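Local coordinates for short chain dehydrogenase (Rhodopseudomonas palustris, PDB 3H7A), which probably catalyses NAD(P)-dependent oxidation or reduction, as a Rossmann-fold member of the short-chain dehydrogenase family, at residues B[93-98]-B[108-113]; B[11-16]-B[63-68]. All coordinates share one frame; numbering follows the deposited sequence.

In the fold
Both contacts are small and apolar, with no hydrogen bond between their paired segments, yet they lie at different depths of one Rossmann-type fold. Contact 2 is core: three buried side chains close the space between the end of strand 9-13 and the loop following strand 57-62, its centre about 8 Å from the chain centre. Contact 1 is more peripheral, about 17 Å out and partly buried, where the loop after strand 84-89 passes helix 104-132. That helix joins them: Lys-109, Glu-112 and Met-113 pack on Arg-66 and Ala-65 of the loop 63-68. Charged pairs fringe both, reaching the second subunit by a salt bridge in contact 1, a weak, long ion pair in contact 2.

Contact 1: residues B[93-98]-B[108-113]; sequences ANVNFP and RKVWEM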
ATOM      1  N   ALA B  93      -5.627 -19.069  12.131  1.00 51.34           N
ATOM      2  CA  ALA B  93      -5.154 -20.262  11.392  1.00 50.78           C
ATOM      3  C   ALA B  93      -3.666 -20.195  11.045  1.00 45.46           C
ATOM      4  O   ALA B  93      -3.275 -20.732  10.004  1.00 50.70           O
ATOM      5  CB  ALA B  93      -5.951 -20.468  10.072  1.00 47.79           C
ATOM      6  N   ASN B  94      -2.848 -19.535  11.867  1.00 41.13           N
ATOM      7  CA  ASN B  94      -1.450 -19.309  11.481  1.00 41.62           C
ATOM      8  C   ASN B  94      -0.690 -20.622  11.270  1.00 39.29           C
ATOM      9  O   ASN B  94      -0.429 -21.353  12.223  1.00 38.07           O
ATOM     10  CB  ASN B  94      -0.723 -18.394  12.475  1.00 45.01           C
ATOM     11  CG  ASN B  94       0.549 -17.767  11.880  1.00 58.88           C
ATOM     12  OD1 ASN B  94       1.322 -18.427  11.180  1.00 62.18           O
ATOM     13  ND2 ASN B  94       0.764 -16.484  12.163  1.00 62.93           N
ATOM     14  N   VAL B  95      -0.392 -20.925  10.003  1.00 31.55           N
ATOM     15  CA  VAL B  95       0.410 -22.094   9.616  1.00 26.72           C
ATOM     16  C   VAL B  95       1.430 -21.718   8.552  1.00 27.23           C
ATOM     17  O   VAL B  95       1.200 -20.806   7.758  1.00 21.08           O
ATOM     18  CB  VAL B  95      -0.454 -23.285   9.094  1.00 30.29           C
ATOM     19  CG1 VAL B  95      -1.335 -23.842  10.202  1.00 40.24           C
ATOM     20  CG2 VAL B  95      -1.303 -22.898   7.888  1.00 24.40           C
ATOM     21  N   ASN B  96       2.555 -22.425   8.532  1.00 22.59           N
ATOM     22  CA  ASN B  96       3.630 -22.131   7.604  1.00 24.50           C
ATOM     23  C   ASN B  96       4.115 -23.419   6.965  1.00 24.15           C
ATOM     24  O   ASN B  96       4.470 -24.350   7.665  1.00 23.12           O
ATOM     25  CB  ASN B  96       4.783 -21.434   8.353  1.00 29.15           C
ATOM     26  CG  ASN B  96       5.894 -20.948   7.420  1.00 34.93           C
ATOM     27  OD1 ASN B  96       6.718 -21.728   6.950  1.00 27.84           O
ATOM     28  ND2 ASN B  96       5.928 -19.646   7.172  1.00 39.73           N
ATOM     29  N   PHE B  97       4.108 -23.487   5.636  1.00 21.30           N
ATOM     30  CA  PHE B  97       4.700 -24.614   4.936  1.00 19.21           C
ATOM     31  C   PHE B  97       5.357 -24.081   3.697  1.00 20.02           C
ATOM     32  O   PHE B  97       4.751 -23.277   3.001  1.00 18.03           O
ATOM     33  CB  PHE B  97       3.638 -25.619   4.465  1.00 24.54           C
ATOM     34  CG  PHE B  97       2.902 -26.318   5.561  1.00 29.60           C
ATOM     35  CD1 PHE B  97       3.395 -27.508   6.098  1.00 34.06           C
ATOM     36  CD2 PHE B  97       1.685 -25.812   6.032  1.00 26.43           C
ATOM     37  CE1 PHE B  97       2.709 -28.176   7.106  1.00 30.69           C
ATOM     38  CE2 PHE B  97       0.992 -26.471   7.050  1.00 25.08           C
ATOM     39  CZ  PHE B  97       1.508 -27.652   7.587  1.00 31.41           C
ATOM     40  N   PRO B  98       6.575 -24.547   3.381  1.00 17.39           N
ATOM     41  CA  PRO B  98       7.139 -24.276   2.059  1.00 20.52           C
ATOM     42  C   PRO B  98       6.147 -24.613   0.952  1.00 25.04           C
ATOM     43  O   PRO B  98       5.269 -25.453   1.146  1.00 24.55           O
ATOM     44  CB  PRO B  98       8.330 -25.228   1.981  1.00 22.24           C
ATOM     45  CG  PRO B  98       8.773 -25.372   3.400  1.00 18.00           C
ATOM     46  CD  PRO B  98       7.494 -25.330   4.230  1.00 19.12           C
ATOM     47  N   ARG B 108      -7.012 -25.672   1.035  1.00 22.08           N
ATOM     48  CA  ARG B 108      -8.489 -25.636   1.052  0.50 22.04           C
ATOM     49  C   ARG B 108      -9.047 -25.353   2.450  1.00 20.29           C
ATOM     50  O   ARG B 108      -9.943 -24.512   2.606  1.00 25.23           O
ATOM     51  CB  ARG B 108      -9.070 -26.962   0.551  0.50 21.23           C
ATOM     52  CG  ARG B 108     -10.091 -26.843  -0.580  0.50 30.13           C
ATOM     53  CD  ARG B 108     -11.536 -26.594  -0.146  0.50 29.51           C
ATOM     54  NE  ARG B 108     -12.377 -26.326  -1.321  0.50 30.08           N
ATOM     55  CZ  ARG B 108     -13.677 -26.042  -1.293  0.50 28.57           C
ATOM     56  NH1 ARG B 108     -14.324 -25.806  -2.430  0.50 22.28           N
ATOM     57  NH2 ARG B 108     -14.330 -25.987  -0.139  0.50 23.93           N
ATOM     58  N   LYS B 109      -8.529 -26.074   3.454  1.00 20.45           N
ATOM     59  CA  LYS B 109      -8.967 -25.971   4.867  1.00 24.55           C
ATOM     60  C   LYS B 109      -8.720 -24.588   5.450  1.00 25.35           C
ATOM     61  O   LYS B 109      -9.580 -24.053   6.162  1.00 19.62           O
ATOM     62  CB  LYS B 109      -8.267 -27.014   5.758  1.00 17.93           C
ATOM     63  CG  LYS B 109      -8.779 -27.131   7.225  1.00 38.40           C
ATOM     64  CD  LYS B 109      -7.890 -28.050   8.126  1.00 46.09           C
ATOM     65  CE  LYS B 109      -7.012 -27.281   9.158  1.00 55.42           C
ATOM     66  NZ  LYS B 109      -5.673 -26.776   8.671  1.00 52.55           N
ATOM     67  N   VAL B 110      -7.542 -24.024   5.172  1.00 22.80           N
ATOM     68  CA  VAL B 110      -7.219 -22.674   5.652  1.00 18.50           C
ATOM     69  C   VAL B 110      -8.149 -21.643   5.004  1.00 20.51           C
ATOM     70  O   VAL B 110      -8.672 -20.763   5.687  1.00 20.60           O
ATOM     71  CB  VAL B 110      -5.720 -22.347   5.461  1.00 20.74           C
ATOM     72  CG1 VAL B 110      -5.432 -20.881   5.706  1.00 19.03           C
ATOM     73  CG2 VAL B 110      -4.919 -23.197   6.422  1.00 19.81           C
ATOM     74  N   TRP B 111      -8.417 -21.788   3.706  1.00 20.18           N
ATOM     75  CA  TRP B 111      -9.415 -20.942   3.071  1.00 18.05           C
ATOM     76  C   TRP B 111     -10.835 -21.092   3.664  1.00 26.16           C
ATOM     77  O   TRP B 111     -11.522 -20.087   3.914  1.00 24.58           O
ATOM     78  CB  TRP B 111      -9.453 -21.205   1.577  1.00 19.03           C
ATOM     79  CG  TRP B 111     -10.538 -20.433   0.888  1.00 20.61           C
ATOM     80  CD1 TRP B 111     -10.497 -19.118   0.515  1.00 20.23           C
ATOM     81  CD2 TRP B 111     -11.827 -20.924   0.488  1.00 22.05           C
ATOM     82  NE1 TRP B 111     -11.684 -18.757  -0.083  1.00 23.26           N
ATOM     83  CE2 TRP B 111     -12.513 -19.845  -0.122  1.00 21.71           C
ATOM     84  CE3 TRP B 111     -12.465 -22.174   0.581  1.00 25.79           C
ATOM     85  CZ2 TRP B 111     -13.801 -19.976  -0.650  1.00 24.89           C
ATOM     86  CZ3 TRP B 111     -13.748 -22.307   0.058  1.00 22.10           C
ATOM     87  CH2 TRP B 111     -14.403 -21.208  -0.551  1.00 23.56           C
ATOM     88  N   GLU B 112     -11.271 -22.335   3.890  1.00 25.76           N
ATOM     89  CA  GLU B 112     -12.606 -22.594   4.452  1.00 21.76           C
ATOM     90  C   GLU B 112     -12.782 -21.940   5.817  1.00 19.89           C
ATOM     91  O   GLU B 112     -13.821 -21.351   6.096  1.00 23.91           O
ATOM     92  CB  GLU B 112     -12.894 -24.092   4.573  1.00 16.26           C
ATOM     93  CG  GLU B 112     -12.998 -24.839   3.241  1.00 25.04           C
ATOM     94  CD  GLU B 112     -13.246 -26.341   3.415  1.00 33.54           C
ATOM     95  OE1 GLU B 112     -13.052 -26.888   4.531  1.00 32.77           O
ATOM     96  OE2 GLU B 112     -13.641 -26.972   2.418  1.00 37.73           O
ATOM     97  N   MET B 113     -11.737 -22.033   6.632  1.00 20.62           N
ATOM     98  CA  MET B 113     -11.761 -21.551   8.012  0.50 21.35           C
ATOM     99  C   MET B 113     -11.587 -20.025   8.100  1.00 23.54           C
ATOM    100  O   MET B 113     -12.353 -19.351   8.786  1.00 23.30           O
ATOM    101  CB  MET B 113     -10.674 -22.292   8.819  0.50 25.52           C
ATOM    102  CG  MET B 113     -10.683 -22.103  10.339  0.50 35.64           C
ATOM    103  SD  MET B 113     -11.640 -23.276  11.351  0.50 44.89           S
ATOM    104  CE  MET B 113     -13.283 -22.601  11.228  0.50 34.51           C
TER
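Ala-93 and Val-110 bring the two backbones to their nearest approach, 6.6 Å between CA atoms, where the irregular 93-98 segment passes beside a turn of helix 104-132, at residues 108-113. The contact is carried by one valine received by two small loop side chains. Val-110 divides its branches between them: CG2 lies 3.9 Å from CG2 of Val-95, while CG1 faces CB of Ala-93 more loosely at 4.4 Å. CG1 of Val-110 is trans to the backbone N (chi1 169°) and CG2 trans to the carbonyl carbon, which sends CG2 toward Val-95 and CG1 toward Ala-93. Val-95 reaches over with the methyl seated between its own N and carbonyl carbon, and the two valines pass alongside with their side chains heading opposite ways, touching through one methyl each. No hydrogen bond crosses here.

Polar chemistry belongs to another side of the helix. In one of two deposited conformers, Arg-108 NH2 makes a salt bridge of 2.8 Å with Glu-112 OE2, one turn on; Glu-112 OE2 accepts through its anti lone pair and sits 13° out of the guanidinium plane. Trp-111 CZ3 lies over one face of that guanidinium, toward its rim, 3.7 Å above the plane. The ring of Trp-111 also stacks on Trp-111 of the second subunit.

Val-110 packs on Ala-158 of helix 153-173 as well, and Ala-93 meets Phe-155 of the same helix, so the loop after strand 84-89 lies against both helices, 104-132 and 153-173.

Contact 2: residues B[11-16]-B[63-68]; sequences AVIGAG and LDARNE
Ile-13, the last residue of strand 9-13, meets Leu-63 and Ala-65 from the loop that follows strand 57-62; its CA lies 7.5 Å from that of Ala-65. Traced outward, the isoleucine shows how a branched side chain divides its work. CB itself stands back, and the touching begins at its two branches. CG2, trans to the backbone N because chi1 is -67°, reaches into the angle between two methyls, 3.9 Å from CD2 of Leu-63 and 4.0 Å from CB of Ala-65. CG1 adds a looser touch on the same Leu-63 CD2 at 4.1 Å. At the tip, Ile-13 CD1 then leads away from the leucine, 5.0 Å from Leu-63 CD2. Leu-63 therefore presents one methyl to both branches, and the two side chains cross obliquely.

Beyond Ala-65 the chain makes a type I turn from Asp-64 to Asn-67, closed by Asn-67 N to Asp-64 O at 2.9 Å. Arg-66 NE makes a salt bridge of 3.2 Å with Asp-64 OD1, which offers its syn lone pair but sits 30° out of the guanidinium plane. Asn-67 OD1 caps helix 68-81, accepting from Asp-69 N.

Phe-74 of that helix and Ser-121 of helix 104-132 also pack on Ile-13. Strand 9-13 running into the glycine-bearing turn at Gly-14 and Gly-16 is the hallmark of the Rossmann fold, whose strand ends hold the dinucleotide in related short-chain dehydrogenases.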
ATOM      1  N   ALA B  11     -22.371 -11.236  18.072  1.00 24.23           N
ATOM      2  CA  ALA B  11     -21.886 -12.563  17.717  1.00 21.17           C
ATOM      3  C   ALA B  11     -20.363 -12.556  17.717  1.00 22.43           C
ATOM      4  O   ALA B  11     -19.752 -11.779  16.997  1.00 26.21           O
ATOM      5  CB  ALA B  11     -22.417 -12.978  16.372  1.00 19.87           C
ATOM      6  N   VAL B  12     -19.751 -13.387  18.553  1.00 22.89           N
ATOM      7  CA  VAL B  12     -18.300 -13.543  18.528  1.00 19.31           C
ATOM      8  C   VAL B  12     -18.020 -14.902  17.891  1.00 21.05           C
ATOM      9  O   VAL B  12     -18.194 -15.955  18.525  1.00 21.94           O
ATOM     10  CB  VAL B  12     -17.654 -13.415  19.935  1.00 21.93           C
ATOM     11  CG1 VAL B  12     -16.156 -13.694  19.877  1.00 17.79           C
ATOM     12  CG2 VAL B  12     -17.891 -12.038  20.511  1.00 24.28           C
ATOM     13  N   ILE B  13     -17.667 -14.882  16.608  1.00 24.42           N
ATOM     14  CA  ILE B  13     -17.359 -16.109  15.887  1.00 17.85           C
ATOM     15  C   ILE B  13     -15.871 -16.379  16.067  1.00 27.91           C
ATOM     16  O   ILE B  13     -15.032 -15.727  15.455  1.00 24.35           O
ATOM     17  CB  ILE B  13     -17.811 -16.051  14.399  1.00 23.01           C
ATOM     18  CG1 ILE B  13     -19.342 -16.006  14.328  1.00 21.70           C
ATOM     19  CG2 ILE B  13     -17.302 -17.268  13.632  1.00 22.05           C
ATOM     20  CD1 ILE B  13     -19.904 -15.341  13.094  1.00 35.00           C
ATOM     21  N   GLY B  14     -15.557 -17.314  16.966  1.00 30.44           N
ATOM     22  CA  GLY B  14     -14.176 -17.631  17.314  1.00 26.13           C
ATOM     23  C   GLY B  14     -13.849 -17.166  18.720  1.00 33.40           C
ATOM     24  O   GLY B  14     -12.928 -16.359  18.929  1.00 31.52           O
ATOM     25  N   ALA B  15     -14.605 -17.676  19.692  1.00 30.61           N
ATOM     26  CA  ALA B  15     -14.403 -17.314  21.095  1.00 32.25           C
ATOM     27  C   ALA B  15     -13.558 -18.345  21.849  1.00 33.80           C
ATOM     28  O   ALA B  15     -13.564 -18.386  23.080  1.00 36.61           O
ATOM     29  CB  ALA B  15     -15.738 -17.101  21.775  1.00 25.33           C
ATOM     30  N   GLY B  16     -12.805 -19.154  21.106  1.00 37.31           N
ATOM     31  CA  GLY B  16     -11.999 -20.220  21.696  1.00 44.05           C
ATOM     32  C   GLY B  16     -10.591 -19.867  22.141  1.00 47.53           C
ATOM     33  O   GLY B  16      -9.978 -20.616  22.902  1.00 51.75           O
ATOM     34  N   LEU B  63     -19.724 -24.398  17.314  1.00 33.18           N
ATOM     35  CA  LEU B  63     -19.842 -23.848  15.969  1.00 31.28           C
ATOM     36  C   LEU B  63     -18.595 -24.149  15.172  1.00 28.44           C
ATOM     37  O   LEU B  63     -17.486 -23.789  15.566  1.00 32.40           O
ATOM     38  CB  LEU B  63     -20.088 -22.328  16.009  1.00 30.04           C
ATOM     39  CG  LEU B  63     -19.942 -21.541  14.698  1.00 31.60           C
ATOM     40  CD1 LEU B  63     -21.091 -21.841  13.751  1.00 31.80           C
ATOM     41  CD2 LEU B  63     -19.787 -20.017  14.934  1.00 29.14           C
ATOM     42  N   ASP B  64     -18.794 -24.820  14.047  1.00 36.17           N
ATOM     43  CA  ASP B  64     -17.738 -24.996  13.076  1.00 34.45           C
ATOM     44  C   ASP B  64     -17.973 -24.004  11.940  1.00 31.57           C
ATOM     45  O   ASP B  64     -18.826 -24.212  11.074  1.00 32.09           O
ATOM     46  CB  ASP B  64     -17.705 -26.436  12.569  1.00 36.06           C
ATOM     47  CG  ASP B  64     -16.586 -26.680  11.577  1.00 43.34           C
ATOM     48  OD1 ASP B  64     -15.570 -25.950  11.594  1.00 45.82           O
ATOM     49  OD2 ASP B  64     -16.726 -27.621  10.777  1.00 51.26           O
ATOM     50  N   ALA B  65     -17.176 -22.939  11.945  1.00 30.74           N
ATOM     51  CA  ALA B  65     -17.379 -21.797  11.060  1.00 26.84           C
ATOM     52  C   ALA B  65     -17.171 -22.101   9.580  1.00 27.63           C
ATOM     53  O   ALA B  65     -17.670 -21.364   8.736  1.00 28.89           O
ATOM     54  CB  ALA B  65     -16.523 -20.623  11.508  1.00 33.77           C
ATOM     55  N   ARG B  66     -16.481 -23.202   9.265  1.00 23.29           N
ATOM     56  CA  ARG B  66     -16.398 -23.692   7.886  1.00 28.90           C
ATOM     57  C   ARG B  66     -17.762 -24.098   7.343  1.00 31.46           C
ATOM     58  O   ARG B  66     -17.987 -24.065   6.138  1.00 36.51           O
ATOM     59  CB  ARG B  66     -15.468 -24.893   7.781  1.00 29.88           C
ATOM     60  CG  ARG B  66     -14.039 -24.614   8.141  1.00 35.58           C
ATOM     61  CD  ARG B  66     -13.237 -25.892   8.126  1.00 40.44           C
ATOM     62  NE  ARG B  66     -13.676 -26.804   9.174  1.00 51.47           N
ATOM     63  CZ  ARG B  66     -12.927 -27.772   9.685  1.00 58.77           C
ATOM     64  NH1 ARG B  66     -11.682 -27.962   9.256  1.00 58.27           N
ATOM     65  NH2 ARG B  66     -13.424 -28.545  10.641  1.00 59.60           N
ATOM     66  N   ASN B  67     -18.661 -24.494   8.240  1.00 32.34           N
ATOM     67  CA  ASN B  67     -19.982 -24.985   7.869  1.00 32.51           C
ATOM     68  C   ASN B  67     -20.969 -23.813   7.754  1.00 26.02           C
ATOM     69  O   ASN B  67     -21.394 -23.238   8.759  1.00 31.90           O
ATOM     70  CB  ASN B  67     -20.429 -26.040   8.895  1.00 31.79           C
ATOM     71  CG  ASN B  67     -21.629 -26.870   8.436  1.00 49.03           C
ATOM     72  OD1 ASN B  67     -22.571 -26.376   7.809  1.00 35.73           O
ATOM     73  ND2 ASN B  67     -21.601 -28.151   8.781  1.00 56.28           N
ATOM     74  N   GLU B  68     -21.329 -23.473   6.518  1.00 25.10           N
ATOM     75  CA  GLU B  68     -22.168 -22.303   6.234  1.00 25.11           C
ATOM     76  C   GLU B  68     -23.570 -22.383   6.830  1.00 29.96           C
ATOM     77  O   GLU B  68     -24.184 -21.358   7.105  1.00 25.32           O
ATOM     78  CB  GLU B  68     -22.247 -22.034   4.729  1.00 26.47           C
ATOM     79  CG  GLU B  68     -22.806 -23.177   3.878  1.00 28.75           C
ATOM     80  CD  GLU B  68     -21.750 -24.185   3.435  1.00 35.16           C
ATOM     81  OE1 GLU B  68     -20.618 -24.168   3.967  1.00 31.32           O
ATOM     82  OE2 GLU B  68     -22.067 -25.000   2.550  1.00 36.97           O
TER